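Local coordinates for sortase B (PDB 3PSQ), which is a class B sortase involved in pilus assembly in Streptococcus pyogenes, probably acting as a cysteine transpeptidase through an acyl-thioester intermediate, at residues D35-L40 and Y49-G54; A94-G99 and S188-M193; F114-K119 and Q172-L177; S146-P151 and L163-Q168. One frame throughout, in Å; residues are numbered along the deposited sequence. Where two conformers were deposited one is given.

Interaction 1 (D35-L40 and Y49-G54). With ZN (zinc ion), chain P.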
# COMPACT_ATOMS: atom_id res chain seq x y z
N ASP A 35 2.03 6.47 -16.34
CA ASP A 35 1.36 6.06 -15.08
C ASP A 35 2.33 5.46 -14.03
O ASP A 35 2.03 5.48 -12.83
CB ASP A 35 0.27 5.01 -15.35
CG ASP A 35 -0.99 5.59 -15.96
OD1 ASP A 35 -1.02 6.79 -16.29
OD2 ASP A 35 -1.97 4.83 -16.12
N VAL A 36 3.44 4.88 -14.48
CA VAL A 36 4.46 4.34 -13.57
C VAL A 36 5.04 5.48 -12.70
O VAL A 36 5.45 6.51 -13.24
CB VAL A 36 5.57 3.56 -14.33
CG1 VAL A 36 6.68 3.09 -13.36
CG2 VAL A 36 4.97 2.32 -15.11
N MET A 37 5.06 5.34 -11.38
CA MET A 37 5.47 6.49 -10.55
C MET A 37 6.24 6.15 -9.26
O MET A 37 6.63 7.04 -8.54
CB MET A 37 4.26 7.42 -10.21
CG MET A 37 2.99 6.71 -9.85
SD MET A 37 3.04 5.71 -8.35
CE MET A 37 3.53 6.94 -7.08
N ALA A 38 6.43 4.88 -8.97
CA ALA A 38 7.22 4.50 -7.80
C ALA A 38 7.69 3.04 -7.85
O ALA A 38 7.22 2.26 -8.66
CB ALA A 38 6.46 4.75 -6.52
N TRP A 39 8.62 2.69 -6.96
CA TRP A 39 9.03 1.31 -6.77
C TRP A 39 8.81 1.01 -5.32
O TRP A 39 9.15 1.82 -4.45
CB TRP A 39 10.50 1.10 -7.16
CG TRP A 39 10.87 -0.37 -7.31
CD1 TRP A 39 11.18 -1.24 -6.31
CD2 TRP A 39 10.94 -1.11 -8.53
NE1 TRP A 39 11.43 -2.50 -6.84
CE2 TRP A 39 11.31 -2.43 -8.20
CE3 TRP A 39 10.74 -0.79 -9.89
CZ2 TRP A 39 11.46 -3.42 -9.17
CZ3 TRP A 39 10.88 -1.77 -10.84
CH2 TRP A 39 11.24 -3.07 -10.48
N LEU A 40 8.27 -0.18 -5.05
CA LEU A 40 7.98 -0.61 -3.69
C LEU A 40 8.76 -1.88 -3.33
O LEU A 40 8.76 -2.85 -4.09
CB LEU A 40 6.49 -0.86 -3.54
CG LEU A 40 5.98 -1.55 -2.28
CD1 LEU A 40 6.01 -0.61 -1.07
CD2 LEU A 40 4.55 -2.11 -2.50
N TYR A 49 8.39 -4.20 -6.47
CA TYR A 49 7.64 -3.98 -7.70
C TYR A 49 7.54 -2.54 -8.09
O TYR A 49 7.45 -1.67 -7.21
CB TYR A 49 6.19 -4.47 -7.57
CG TYR A 49 5.98 -5.85 -7.01
CD1 TYR A 49 6.71 -6.98 -7.47
CD2 TYR A 49 5.02 -6.04 -6.04
CE1 TYR A 49 6.43 -8.26 -6.91
CE2 TYR A 49 4.76 -7.26 -5.50
CZ TYR A 49 5.43 -8.36 -5.92
OH TYR A 49 5.07 -9.54 -5.25
N PRO A 50 7.46 -2.30 -9.41
CA PRO A 50 7.07 -0.98 -9.88
C PRO A 50 5.59 -0.73 -9.54
O PRO A 50 4.81 -1.68 -9.44
CB PRO A 50 7.27 -1.08 -11.40
CG PRO A 50 7.02 -2.62 -11.71
CD PRO A 50 7.57 -3.31 -10.50
N ILE A 51 5.23 0.54 -9.31
CA ILE A 51 3.87 0.94 -8.87
C ILE A 51 3.34 1.92 -9.88
O ILE A 51 4.06 2.80 -10.33
CB ILE A 51 3.85 1.63 -7.48
CG1 ILE A 51 4.48 0.72 -6.38
CG2 ILE A 51 2.45 2.06 -7.08
CD1 ILE A 51 3.77 -0.64 -6.12
N VAL A 52 2.08 1.75 -10.26
CA VAL A 52 1.44 2.71 -11.14
C VAL A 52 0.40 3.50 -10.38
O VAL A 52 -0.07 3.08 -9.32
CB VAL A 52 0.74 2.05 -12.35
CG1 VAL A 52 1.76 1.48 -13.31
CG2 VAL A 52 -0.27 0.99 -11.87
N GLN A 53 0.02 4.64 -10.96
CA GLN A 53 -1.20 5.29 -10.55
C GLN A 53 -2.09 5.47 -11.76
O GLN A 53 -1.66 6.03 -12.78
CB GLN A 53 -0.94 6.66 -9.94
CG GLN A 53 -2.24 7.40 -9.56
CD GLN A 53 -1.97 8.77 -9.00
OE1 GLN A 53 -1.52 9.66 -9.71
NE2 GLN A 53 -2.24 8.95 -7.71
N GLY A 54 -3.33 5.00 -11.65
CA GLY A 54 -4.28 5.18 -12.76
C GLY A 54 -5.09 6.46 -12.63
O GLY A 54 -4.98 7.17 -11.61
ZN ZN P . -3.65 5.45 -17.04
O HOH W 1 -2.91 5.63 -18.94
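Met37 and Ala38 both face Ile51 across an antiparallel beta hairpin of the sortase fold, two residues against one, a classic beta bulge. Met37 N gives Ile51 O a bond of 2.9 Å, while the bond from Ala38 N to the same oxygen is weak. Beyond the bulge the register is regular: Trp39 sits opposite Pro50 in a non-hydrogen-bonded pair, and Leu40 opposite Tyr49 in a hydrogen-bonded one. Met37 has CG in the crowded position between N and carbonyl carbon (chi1 42°), and the bend at chi2 (64°) brings SD to Ile51 CG2 at 3.9 Å. CG of the same methionine touches Gln53 CB. Ile51 sends its other branch to Leu40, CD1 lying 3.8 Å from Leu40 CB, on the face that also carries Ala38, where Ile123 of the adjoining strand 120-125 touches both Ala38 and Leu40.

On the face of Val36, Trp39, Pro50 and Val52, the indole lies flat over the neighbouring backbone, with Tyr49 C above the ring centre. Pro50 CD makes a CH-pi contact at 3.9 Å from the centroid of the six-membered ring of Trp39. Trp39 NE1 is held by Asp48 OD1, which helps fix the ring's rotation, and helix 22-32 packs on this face. Val36 CG2 meets Val52 CG1 at 3.8 Å. At the mouth of the hairpin, Gln53 N binds Asp35 O, and the side chain of Asp35 turns to a zinc ion completed by Glu55, Glu59 and a water; Asp35 OD2, which also bonds Tyr60 OH, lies 2.0 Å from the metal.

Interaction 2 (A94-G99 and S188-M193); sequences AHHMAG and STCEDM. With ZN (zinc ion), chain L; ZN (zinc ion), chain R; ACY (acetic acid), chain H; EDO (1,2-ethanediol), chain E.
Thr189, His96 and Ala94 carry most of the surface buried where the end of strand 184-190 meets the start of helix 96-102, at the active site of this sortase. Thr189 points its side chain at the other segment, and with OG1 anti to its backbone N (chi1 -172°) the hydroxyl donates to Ala94 O over 2.8 Å. It approaches from above the carbonyl plane. The same OG1 rests 3.2 Å from Gly99 CA, a tight fit against a residue that has no side chain. Ala94 is gripped a second time through its backbone, its N bonding to Ser188 O at 3.0 Å, which carries the pairing of strands 89-93 and 184-190 one step further.

His96 is the link on the outer side. Its ND1 binds a zinc ion at 2.0 Å, together with Cys190 SG at 2.3 Å, Asp192 OD1 and a water. The carboxylate of Asp192 comes in at the edge of the imidazole, its plane turned 57° from the ring, and OD2 is held by Asn100 ND2. A second zinc ion joins His95 ND1 to an acetate, while His95 NE2 bonds to Asn57 O.

Cys190 is predicted to form the acyl-thioester intermediate and His95 to act as proton donor and acceptor, with Arg198, the predicted transition-state stabiliser, beside the cysteine. With the sulfur tied to zinc and ND1 of His95 to another, the observed state is probably not competent for attack on a substrate, since the nucleophile's sulfur is already engaged as a metal ligand.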
# COMPACT_ATOMS: atom_id res chain seq x y z
N ALA A 94 -4.24 -3.50 -4.44
CA ALA A 94 -4.33 -4.47 -5.55
C ALA A 94 -5.72 -5.07 -5.55
O ALA A 94 -6.24 -5.40 -4.49
CB ALA A 94 -3.24 -5.58 -5.46
N HIS A 95 -6.34 -5.16 -6.73
CA HIS A 95 -7.59 -5.89 -6.87
C HIS A 95 -7.36 -7.39 -6.71
O HIS A 95 -6.23 -7.86 -6.52
CB HIS A 95 -8.25 -5.57 -8.22
CG HIS A 95 -8.88 -4.21 -8.26
ND1 HIS A 95 -10.16 -3.98 -7.77
CD2 HIS A 95 -8.43 -3.02 -8.71
CE1 HIS A 95 -10.45 -2.70 -7.92
NE2 HIS A 95 -9.41 -2.10 -8.46
N HIS A 96 -8.44 -8.15 -6.75
CA HIS A 96 -8.37 -9.57 -6.40
C HIS A 96 -7.25 -10.35 -7.09
O HIS A 96 -6.48 -11.04 -6.42
CB HIS A 96 -9.74 -10.24 -6.65
CG HIS A 96 -9.70 -11.74 -6.67
ND1 HIS A 96 -9.73 -12.50 -5.52
CD2 HIS A 96 -9.70 -12.62 -7.70
CE1 HIS A 96 -9.73 -13.79 -5.83
NE2 HIS A 96 -9.71 -13.89 -7.15
N MET A 97 -7.16 -10.28 -8.42
CA MET A 97 -6.12 -11.05 -9.10
C MET A 97 -4.70 -10.59 -8.77
O MET A 97 -3.87 -11.41 -8.34
CB MET A 97 -6.33 -11.13 -10.63
CG MET A 97 -7.56 -11.95 -11.08
SD MET A 97 -7.49 -13.73 -10.62
CE MET A 97 -5.70 -14.04 -10.73
N ALA A 98 -4.40 -9.29 -9.00
CA ALA A 98 -3.11 -8.73 -8.67
C ALA A 98 -2.73 -8.92 -7.20
O ALA A 98 -1.56 -9.04 -6.86
CB ALA A 98 -3.02 -7.27 -9.05
N GLY A 99 -3.72 -8.93 -6.32
CA GLY A 99 -3.45 -9.10 -4.91
C GLY A 99 -2.98 -10.52 -4.64
O GLY A 99 -1.96 -10.71 -3.95
N SER A 188 -2.65 -2.77 0.66
CA SER A 188 -3.89 -3.49 0.88
C SER A 188 -4.34 -4.35 -0.32
O SER A 188 -4.10 -4.02 -1.50
CB SER A 188 -4.99 -2.47 1.19
OG SER A 188 -6.17 -3.10 1.65
N THR A 189 -5.04 -5.44 -0.00
CA THR A 189 -5.76 -6.19 -0.99
C THR A 189 -6.87 -6.98 -0.29
O THR A 189 -7.19 -6.73 0.87
CB THR A 189 -4.81 -7.07 -1.87
OG1 THR A 189 -5.57 -7.63 -2.94
CG2 THR A 189 -4.12 -8.15 -1.06
N CYS A 190 -7.48 -7.92 -1.02
CA CYS A 190 -8.49 -8.79 -0.44
C CYS A 190 -7.90 -9.87 0.48
O CYS A 190 -6.71 -10.16 0.47
CB CYS A 190 -9.30 -9.46 -1.53
SG CYS A 190 -8.30 -10.49 -2.64
N GLU A 191 -8.76 -10.45 1.29
CA GLU A 191 -8.41 -11.65 2.02
C GLU A 191 -9.56 -12.63 1.79
O GLU A 191 -10.55 -12.59 2.51
CB GLU A 191 -8.21 -11.31 3.50
CG GLU A 191 -7.53 -12.38 4.32
CD GLU A 191 -6.65 -11.77 5.40
OE1 GLU A 191 -7.06 -10.72 5.97
OE2 GLU A 191 -5.56 -12.34 5.68
N ASP A 192 -9.44 -13.47 0.76
CA ASP A 192 -10.56 -14.33 0.30
C ASP A 192 -11.05 -15.41 1.29
O ASP A 192 -11.97 -16.16 0.95
CB ASP A 192 -10.25 -15.03 -1.03
CG ASP A 192 -9.87 -14.06 -2.12
OD1 ASP A 192 -10.59 -13.05 -2.34
OD2 ASP A 192 -8.83 -14.33 -2.76
N MET A 193 -10.45 -15.49 2.48
CA MET A 193 -10.99 -16.45 3.43
C MET A 193 -12.09 -15.88 4.32
O MET A 193 -12.84 -16.65 4.89
CB MET A 193 -9.90 -17.12 4.27
CG MET A 193 -8.94 -18.02 3.46
SD MET A 193 -9.73 -19.44 2.63
CE MET A 193 -9.70 -18.95 0.90
ZN ZN L . -9.91 -11.74 -3.62
ZN ZN R . -11.63 -5.19 -7.40
C ACY H . -10.81 -6.09 -4.95
O ACY H . -10.91 -4.86 -4.61
OXT ACY H . -11.07 -6.49 -6.10
CH3 ACY H . -10.28 -7.09 -3.95
C1 EDO E . -3.76 -11.79 -1.21
O1 EDO E . -4.44 -13.02 -1.43
C2 EDO E . -3.48 -11.59 0.28
O2 EDO E . -4.58 -12.00 1.13
O HOH W 2 -11.96 -10.76 -3.71

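Interaction 3 (F114-K119 and Q172-L177); sequences FFNKHK and QYREIL. With ZN (zinc ion), chain K; EDO (1,2-ethanediol), chain D.
Arg174 lays its guanidinium flat on the ring of Phe115, the two side chains reaching tip to tip with centres 4.2 Å apart and planes only 17° from parallel. Phe115 CE2 lies under NH1 at 3.3 Å, nearer the rim of the cation than its middle. That same NH1 donates to the phenylalanine's own carbonyl, Phe115 O, over 2.8 Å. The bond is fairly straight at hydrogen, 163°, and Phe115 O lies in the guanidinium plane although NH1 stands above the carbonyl plane. One residue is thus held by both stack and hydrogen bond. Lys119 covers the opposite face of the cation with its aliphatic chain, CG lying 3.7 Å from Arg174 NH2.

On the ring face opposite Arg174, Gln172 CB makes a CH-pi contact over the centre, 3.5 Å from the Phe115 centroid. Phe115 CG, anti to its backbone N (chi1 -176°), is thereby set 3.5 Å from Gln172 CB.

In the second shell, Arg174 NH2 bonds to Ile135 O and Gln172 NE2 to Arg110 O, so the two residues that flank the ring are each anchored to a backbone carbonyl. A water joins Asn116 OD1 to Tyr173 O, weakly on the tyrosine side. The contact fastens the C-terminal end of helix 112-117 to the chain leaving strand 170-173, beside strand 130-142, whose Ile135 touches Phe115; Tyr173 leans the other way, onto Leu163 and Ile166 of helix 159-167.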
# COMPACT_ATOMS: atom_id res chain seq x y z
N PHE A 114 6.45 -12.87 12.72
CA PHE A 114 6.71 -12.19 11.43
C PHE A 114 6.58 -10.66 11.55
O PHE A 114 7.41 -9.92 11.06
CB PHE A 114 5.79 -12.74 10.32
CG PHE A 114 6.17 -12.27 8.93
CD1 PHE A 114 6.98 -13.05 8.12
CD2 PHE A 114 5.74 -11.03 8.45
CE1 PHE A 114 7.36 -12.62 6.87
CE2 PHE A 114 6.11 -10.59 7.17
CZ PHE A 114 6.93 -11.38 6.39
N PHE A 115 5.51 -10.22 12.20
CA PHE A 115 5.28 -8.81 12.45
C PHE A 115 6.36 -8.14 13.29
O PHE A 115 6.74 -7.01 13.02
CB PHE A 115 3.95 -8.64 13.15
CG PHE A 115 3.56 -7.21 13.36
CD1 PHE A 115 2.97 -6.47 12.31
CD2 PHE A 115 3.79 -6.59 14.59
CE1 PHE A 115 2.60 -5.14 12.51
CE2 PHE A 115 3.44 -5.25 14.79
CZ PHE A 115 2.84 -4.52 13.74
N ASN A 116 6.85 -8.82 14.33
CA ASN A 116 7.98 -8.28 15.10
C ASN A 116 9.31 -8.32 14.33
O ASN A 116 10.20 -7.54 14.62
CB ASN A 116 8.15 -8.99 16.45
CG ASN A 116 6.97 -8.77 17.40
OD1 ASN A 116 6.15 -7.86 17.21
ND2 ASN A 116 6.88 -9.61 18.43
N LYS A 117 9.45 -9.20 13.35
CA LYS A 117 10.75 -9.29 12.66
C LYS A 117 10.92 -8.30 11.52
O LYS A 117 12.02 -7.77 11.28
CB LYS A 117 11.03 -10.71 12.18
CG LYS A 117 12.54 -10.93 11.89
CD LYS A 117 12.87 -12.29 11.30
CE LYS A 117 14.31 -12.30 10.71
NZ LYS A 117 14.35 -12.21 9.21
N HIS A 118 9.83 -8.03 10.81
CA HIS A 118 9.86 -7.21 9.60
C HIS A 118 9.03 -5.97 9.85
O HIS A 118 7.81 -6.05 10.05
CB HIS A 118 9.30 -8.03 8.44
CG HIS A 118 10.04 -9.31 8.22
ND1 HIS A 118 11.32 -9.34 7.69
CD2 HIS A 118 9.70 -10.60 8.47
CE1 HIS A 118 11.73 -10.59 7.60
NE2 HIS A 118 10.76 -11.38 8.05
N LYS A 119 9.70 -4.82 9.88
CA LYS A 119 9.15 -3.62 10.51
C LYS A 119 9.16 -2.41 9.60
O LYS A 119 8.74 -1.33 9.99
CB LYS A 119 9.99 -3.28 11.75
CG LYS A 119 9.84 -4.24 12.88
CD LYS A 119 11.05 -4.14 13.80
CE LYS A 119 10.64 -4.39 15.23
NZ LYS A 119 11.63 -3.70 16.11
N GLN A 172 -2.20 -7.23 14.53
CA GLN A 172 -0.96 -6.83 15.18
C GLN A 172 -0.83 -5.29 15.21
O GLN A 172 -1.26 -4.60 14.29
CB GLN A 172 0.26 -7.46 14.50
CG GLN A 172 0.20 -8.95 14.31
CD GLN A 172 0.24 -9.72 15.62
OE1 GLN A 172 0.55 -9.16 16.67
NE2 GLN A 172 -0.08 -11.01 15.56
N TYR A 173 -0.23 -4.75 16.28
CA TYR A 173 -0.08 -3.30 16.45
C TYR A 173 1.14 -2.96 17.31
O TYR A 173 1.54 -3.75 18.19
CB TYR A 173 -1.33 -2.75 17.12
CG TYR A 173 -1.45 -1.25 17.13
CD1 TYR A 173 -1.97 -0.56 16.05
CD2 TYR A 173 -1.08 -0.51 18.25
CE1 TYR A 173 -2.10 0.82 16.06
CE2 TYR A 173 -1.22 0.90 18.28
CZ TYR A 173 -1.72 1.54 17.17
OH TYR A 173 -1.88 2.90 17.16
N ARG A 174 1.77 -1.83 17.04
CA ARG A 174 2.83 -1.32 17.91
C ARG A 174 2.70 0.20 18.01
O ARG A 174 2.37 0.85 17.03
CB ARG A 174 4.22 -1.73 17.40
CG ARG A 174 4.66 -1.08 16.09
CD ARG A 174 6.11 -1.38 15.74
NE ARG A 174 6.38 -2.81 15.80
CZ ARG A 174 6.47 -3.61 14.74
NH1 ARG A 174 6.72 -4.91 14.92
NH2 ARG A 174 6.33 -3.12 13.52
N GLU A 175 2.95 0.74 19.20
CA GLU A 175 2.97 2.19 19.43
C GLU A 175 4.28 2.78 18.94
O GLU A 175 5.33 2.43 19.44
CB GLU A 175 2.91 2.49 20.93
CG GLU A 175 1.71 1.91 21.67
CD GLU A 175 0.40 2.64 21.37
OE1 GLU A 175 0.45 3.87 21.10
OE2 GLU A 175 -0.67 1.97 21.40
N ILE A 176 4.23 3.70 17.98
CA ILE A 176 5.44 4.46 17.66
C ILE A 176 5.20 5.98 17.80
O ILE A 176 4.04 6.42 17.79
CB ILE A 176 6.05 4.07 16.27
CG1 ILE A 176 5.10 4.39 15.11
CG2 ILE A 176 6.48 2.58 16.25
CD1 ILE A 176 5.74 4.19 13.73
N LEU A 177 6.26 6.77 17.98
CA LEU A 177 6.12 8.23 18.06
C LEU A 177 5.46 8.77 16.80
O LEU A 177 5.92 8.50 15.70
CB LEU A 177 7.49 8.89 18.21
CG LEU A 177 8.05 9.38 19.55
CD1 LEU A 177 9.56 9.66 19.39
CD2 LEU A 177 7.30 10.62 20.08
ZN ZN K . 11.73 -13.14 7.49
C1 EDO D . 1.34 5.60 15.40
O1 EDO D . 1.49 6.41 16.57
C2 EDO D . 0.98 4.20 15.86
O2 EDO D . 2.17 3.60 16.35
O HOH W 3 4.03 -5.95 18.59
O HOH W 4 10.28 -13.97 8.82
O HOH W 5 10.68 -14.08 5.32
O HOH W 6 13.59 -12.36 5.98

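Interaction 4 (S146-P151 and L163-Q168). With ZN (zinc ion), chain O.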
# COMPACT_ATOMS: atom_id res chain seq x y z
N SER A 146 -15.32 2.14 6.58
CA SER A 146 -15.78 3.52 6.41
C SER A 146 -14.67 4.59 6.38
O SER A 146 -14.95 5.78 6.18
CB SER A 146 -16.80 3.87 7.48
OG SER A 146 -16.16 3.92 8.75
N LEU A 147 -13.42 4.18 6.53
CA LEU A 147 -12.36 5.16 6.61
C LEU A 147 -11.15 4.89 5.71
O LEU A 147 -10.66 5.78 5.04
CB LEU A 147 -11.92 5.29 8.07
CG LEU A 147 -10.87 6.38 8.32
CD1 LEU A 147 -11.45 7.73 7.92
CD2 LEU A 147 -10.44 6.37 9.78
N LEU A 148 -10.69 3.64 5.71
CA LEU A 148 -9.33 3.33 5.30
C LEU A 148 -9.12 3.17 3.78
O LEU A 148 -7.97 3.07 3.33
CB LEU A 148 -8.81 2.09 6.06
CG LEU A 148 -8.60 2.34 7.55
CD1 LEU A 148 -8.20 1.07 8.26
CD2 LEU A 148 -7.57 3.45 7.79
N PHE A 149 -10.20 3.18 3.01
CA PHE A 149 -10.07 3.08 1.54
C PHE A 149 -10.34 4.39 0.86
O PHE A 149 -10.47 4.46 -0.36
CB PHE A 149 -10.90 1.91 0.96
CG PHE A 149 -10.50 0.57 1.53
CD1 PHE A 149 -9.28 0.01 1.22
CD2 PHE A 149 -11.31 -0.09 2.43
CE1 PHE A 149 -8.89 -1.19 1.76
CE2 PHE A 149 -10.92 -1.31 2.97
CZ PHE A 149 -9.70 -1.85 2.64
N ASN A 150 -10.37 5.47 1.64
CA ASN A 150 -10.54 6.80 1.10
C ASN A 150 -9.54 7.78 1.75
O ASN A 150 -9.73 8.23 2.89
CB ASN A 150 -11.99 7.27 1.29
CG ASN A 150 -12.28 8.58 0.53
OD1 ASN A 150 -11.39 9.39 0.36
ND2 ASN A 150 -13.54 8.78 0.09
N PRO A 151 -8.46 8.10 1.03
CA PRO A 151 -7.43 9.01 1.53
C PRO A 151 -7.97 10.42 1.83
O PRO A 151 -7.42 11.15 2.65
CB PRO A 151 -6.41 9.06 0.39
CG PRO A 151 -6.64 7.77 -0.38
CD PRO A 151 -8.12 7.54 -0.29
N LEU A 163 -6.16 6.64 14.38
CA LEU A 163 -5.41 5.61 15.09
C LEU A 163 -6.30 4.66 15.89
O LEU A 163 -6.00 3.47 15.99
CB LEU A 163 -4.33 6.24 15.97
CG LEU A 163 -3.15 6.88 15.22
CD1 LEU A 163 -2.25 7.52 16.22
CD2 LEU A 163 -2.39 5.83 14.41
N ASN A 164 -7.42 5.14 16.42
CA ASN A 164 -8.33 4.27 17.17
C ASN A 164 -9.15 3.37 16.25
O ASN A 164 -9.49 2.23 16.61
CB ASN A 164 -9.27 5.06 18.09
CG ASN A 164 -10.14 4.15 18.99
OD1 ASN A 164 -10.10 2.91 18.86
ND2 ASN A 164 -10.91 4.75 19.90
N HIS A 165 -9.51 3.91 15.09
CA HIS A 165 -10.18 3.14 14.06
C HIS A 165 -9.31 1.95 13.68
O HIS A 165 -9.79 0.81 13.59
CB HIS A 165 -10.42 3.99 12.81
CG HIS A 165 -11.12 3.24 11.72
ND1 HIS A 165 -12.48 3.15 11.64
CD2 HIS A 165 -10.63 2.54 10.66
CE1 HIS A 165 -12.82 2.44 10.57
NE2 HIS A 165 -11.71 2.07 9.96
N ILE A 166 -8.04 2.23 13.45
CA ILE A 166 -7.06 1.22 13.07
C ILE A 166 -6.85 0.22 14.21
O ILE A 166 -7.05 -0.97 14.03
CB ILE A 166 -5.71 1.87 12.69
CG1 ILE A 166 -5.80 2.54 11.32
CG2 ILE A 166 -4.57 0.85 12.74
CD1 ILE A 166 -4.63 3.47 11.04
N LYS A 167 -6.48 0.73 15.39
CA LYS A 167 -6.31 -0.08 16.58
C LYS A 167 -7.36 -1.18 16.77
O LYS A 167 -7.02 -2.31 17.05
CB LYS A 167 -6.27 0.80 17.83
CG LYS A 167 -5.68 0.07 19.03
CD LYS A 167 -5.83 0.82 20.36
CE LYS A 167 -5.52 -0.12 21.57
NZ LYS A 167 -5.46 0.59 22.91
N GLN A 168 -8.64 -0.86 16.63
CA GLN A 168 -9.71 -1.81 16.95
C GLN A 168 -9.90 -2.87 15.86
O GLN A 168 -10.64 -3.85 16.04
CB GLN A 168 -11.01 -1.05 17.23
CG GLN A 168 -11.85 -0.71 16.02
CD GLN A 168 -13.21 -1.36 16.09
OE1 GLN A 168 -13.89 -1.55 15.08
NE2 GLN A 168 -13.61 -1.71 17.31
ZN ZN O . -13.89 3.81 12.81
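His165 ND1 binds a zinc ion at 1.9 Å, and the imidazole that carries it is wedged against Leu147 and Leu148. Its other nitrogen, NE2, is hydrogen-bonded to Asp145 OD1, an oxygen that also receives the backbone N of Leu147 and of Leu148. One carboxylate oxygen therefore ties the ring to the loop that packs on it, and its negative charge would probably favour a proton on NE2.

Leu147 covers one face of the imidazole. Its CB makes a CH-pi contact 3.9 Å from the ring centroid, as the two side chains slide past each other in opposite directions. Leu148 approaches tip to tip, placing CD1 at the ring edge, in plane, 3.7 Å from His165 CD2. CG of His165 is anti to its backbone N (chi1 180°), which puts that atom 3.7 Å from Leu147 CD2.

The loop bends through a type I beta turn from Leu147 to Asn150, and Asn150 then acts as N-cap of helix 151-155, OD1 accepting from Ile152 N and Asp153 N. This loop and helix 159-167 lie over the sortase beta-sheet: Leu148 and Ile166 both touch Ile139 of strand 130-142, and Leu148 also touches Ile200 of strand 197-205. The side chains of Leu148 and Ile166 cross at about a right angle, Leu148 CD2 coming 4.1 Å from Ile166 CG1.

How the interactions relate
From the N terminus, interaction 1 closes first, a hairpin between strands 36-41 and 48-53, complete before any other contact opens. Interaction 2 opens at 94-99, closes only at 188-193 and joins the start of helix 96-102 to the end of strand 184-190. Nested within this long loop, interaction 3 ties the end of helix 112-117 to the chain after strand 170-173, and inside that, interaction 4 ties the loop before helix 151-155 to helix 159-167; none cross. Interactions 1, 2 and 3 reach the same sheet. Interaction 4 touches both its enclosing contacts: Phe149 packs on Ser188 of interaction 2, and Leu163 and Ile166 on Tyr173 of interaction 3.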